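Local coordinates for protein rifin (Plasmodium falciparum, PDB 7JZI) that is a variant surface antigen of the malaria parasite, probably displayed on infected red blood cells, where some rifins engage host immune receptors, at residues K100-D103 against A104-V108. Sequence-based numbering, arbitrary orientation.
Sequences KQKD and AITNV. With PT (platinum (II) ion), chain E.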
ATOM      1  N   LYS B 100       3.600   6.230   6.150  1.00 97.85           N
ATOM      2  CA  LYS B 100       4.066   4.974   5.585  1.00113.07           C
ATOM      3  C   LYS B 100       2.969   3.919   5.622  1.00103.79           C
ATOM      4  O   LYS B 100       2.229   3.799   6.604  1.00102.69           O
ATOM      5  CB  LYS B 100       5.293   4.461   6.343  1.00124.02           C
ATOM      6  CG  LYS B 100       6.503   5.392   6.327  1.00116.28           C
ATOM      7  CD  LYS B 100       7.117   5.420   4.928  1.00115.22           C
ATOM      8  CE  LYS B 100       7.793   6.742   4.597  1.00131.39           C
ATOM      9  NZ  LYS B 100       8.349   6.694   3.215  1.00147.30           N
ATOM     10  N   GLN B 101       2.831   3.167   4.537  1.00 98.96           N
ATOM     11  CA  GLN B 101       1.741   2.166   4.466  1.00 94.56           C
ATOM     12  C   GLN B 101       1.937   1.142   5.579  1.00 92.93           C
ATOM     13  O   GLN B 101       0.973   0.873   6.299  1.00 96.80           O
ATOM     14  CB  GLN B 101       1.717   1.536   3.077  1.00102.09           C
ATOM     15  CG  GLN B 101       0.644   0.482   2.876  1.00 86.27           C
ATOM     16  CD  GLN B 101       0.673   0.028   1.441  1.00 94.17           C
ATOM     17  OE1 GLN B 101       0.618  -1.160   1.143  1.00107.27           O
ATOM     18  NE2 GLN B 101       0.800   0.981   0.536  1.00 89.93           N
ATOM     19  N   LYS B 102       3.145   0.600   5.714  1.00 96.54           N
ATOM     20  CA  LYS B 102       3.344  -0.442   6.711  1.00 99.08           C
ATOM     21  C   LYS B 102       2.959   0.050   8.096  1.00104.93           C
ATOM     22  O   LYS B 102       2.394  -0.709   8.890  1.00101.04           O
ATOM     23  CB  LYS B 102       4.800  -0.918   6.669  1.00103.62           C
ATOM     24  CG  LYS B 102       5.250  -1.896   7.756  1.00112.18           C
ATOM     25  CD  LYS B 102       5.889  -1.193   8.943  1.00123.58           C
ATOM     26  CE  LYS B 102       6.476  -2.201   9.914  1.00133.15           C
ATOM     27  NZ  LYS B 102       5.481  -2.675  10.909  1.00146.73           N
ATOM     28  N   ASP B 103       3.210   1.327   8.388  1.00115.05           N
ATOM     29  CA  ASP B 103       2.831   1.855   9.692  1.00113.80           C
ATOM     30  C   ASP B 103       1.317   1.913   9.836  1.00109.74           C
ATOM     31  O   ASP B 103       0.779   1.560  10.890  1.00115.39           O
ATOM     32  CB  ASP B 103       3.455   3.232   9.907  1.00119.10           C
ATOM     33  CG  ASP B 103       4.894   3.148  10.376  1.00116.22           C
ATOM     34  OD1 ASP B 103       5.286   2.094  10.928  1.00106.92           O
ATOM     35  OD2 ASP B 103       5.636   4.133  10.186  1.00134.09           O
ATOM     36  N   ALA B 104       0.611   2.313   8.774  1.00107.91           N
ATOM     37  CA  ALA B 104      -0.848   2.347   8.826  1.00103.24           C
ATOM     38  C   ALA B 104      -1.428   0.947   8.979  1.00100.40           C
ATOM     39  O   ALA B 104      -2.385   0.742   9.737  1.00109.56           O
ATOM     40  CB  ALA B 104      -1.400   3.022   7.572  1.00100.68           C
ATOM     41  N   ILE B 105      -0.847  -0.034   8.286  1.00 95.02           N
ATOM     42  CA  ILE B 105      -1.324  -1.405   8.411  1.00106.81           C
ATOM     43  C   ILE B 105      -1.106  -1.908   9.832  1.00113.14           C
ATOM     44  O   ILE B 105      -1.987  -2.540  10.431  1.00122.88           O
ATOM     45  CB  ILE B 105      -0.628  -2.298   7.367  1.00104.02           C
ATOM     46  CG1 ILE B 105      -0.922  -1.786   5.957  1.00104.52           C
ATOM     47  CG2 ILE B 105      -1.085  -3.733   7.490  1.00104.32           C
ATOM     48  CD1 ILE B 105      -0.455  -2.708   4.865  1.00 97.02           C
ATOM     49  N   THR B 106       0.059  -1.611  10.406  1.00114.51           N
ATOM     50  CA  THR B 106       0.332  -2.034  11.773  1.00118.17           C
ATOM     51  C   THR B 106      -0.584  -1.337  12.776  1.00127.00           C
ATOM     52  O   THR B 106      -0.950  -1.931  13.790  1.00132.00           O
ATOM     53  CB  THR B 106       1.808  -1.818  12.124  1.00123.37           C
ATOM     54  OG1 THR B 106       2.252  -0.549  11.634  1.00122.85           O
ATOM     55  CG2 THR B 106       2.674  -2.936  11.531  1.00109.73           C
ATOM     56  N   ASN B 107      -0.967  -0.080  12.527  1.00127.25           N
ATOM     57  CA  ASN B 107      -1.903   0.566  13.451  1.00125.98           C
ATOM     58  C   ASN B 107      -3.306  -0.026  13.336  1.00120.89           C
ATOM     59  O   ASN B 107      -3.985  -0.232  14.356  1.00133.66           O
ATOM     60  CB  ASN B 107      -1.971   2.076  13.199  1.00133.13           C
ATOM     61  CG  ASN B 107      -0.647   2.789  13.445  1.00137.98           C
ATOM     62  OD1 ASN B 107      -0.082   3.395  12.536  1.00143.64           O
ATOM     63  ND2 ASN B 107      -0.165   2.742  14.679  1.00133.07           N
ATOM     64  N   VAL B 108      -3.729  -0.377  12.115  1.00122.52           N
ATOM     65  CA  VAL B 108      -4.990  -1.103  11.943  1.00123.33           C
ATOM     66  C   VAL B 108      -4.972  -2.396  12.749  1.00133.00           C
ATOM     67  O   VAL B 108      -5.865  -2.661  13.566  1.00131.67           O
ATOM     68  CB  VAL B 108      -5.270  -1.370  10.453  1.00107.96           C
ATOM     69  CG1 VAL B 108      -6.180  -2.572  10.290  1.00114.88           C
ATOM     70  CG2 VAL B 108      -5.891  -0.156   9.809  1.00 88.78           C
TER
HETATM   71 PT    PT E 401       8.779   8.841   3.823  1.00280.50          PT
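Thr106 folds its hydroxyl back onto the turn of helix that precedes it, over the carbonyls of Lys102 and Asp103. CB starts the approach, 3.5 Å from Lys102 O. OG1 then sits between the backbone N and the carbonyl carbon of its own residue (chi1 43°). From there it reaches both oxygens, Lys102 O at 2.8 Å and Asp103 O at 2.7 Å. The hydroxyl has one proton and two possible acceptors, so the bond may go to either. The other branch, CG2, lies anti to the carbonyl carbon and packs on Lys102 O at 3.5 Å.

Lys102 O also accepts the backbone N-H of Thr106, with N to O at 2.9 Å. Asp103 O likewise takes the N-H of Asn107. Each carbonyl thus keeps its helical i to i+4 donor, whichever of the two takes the hydroxyl proton. The i to i+4 series begins at Lys100, the N-cap residue, whose O receives Ala104 N at 3.1 Å. The next bond, Ile105 N to Gln101 O, is nearly linear at the donor (163°).

On another side of the helix, the side chains of Ile105 and Gln101 lie side by side, with CD1 of Ile105 3.9 Å from CG of Gln101. The Lys100 side chain leads away from the turn, and its NZ binds a platinum ion whose site also includes Met98.

These residues form the N-cap and the first two turns of helix 101-127, in the mostly helical piece of the rifin held by this chain. Gln101 packs against Asp64 and Met67 of helix 56-70, and also touches an aromatic side chain of the other protein's chain. Ala104 and Val108 rest on Leu88 of helix 84-88.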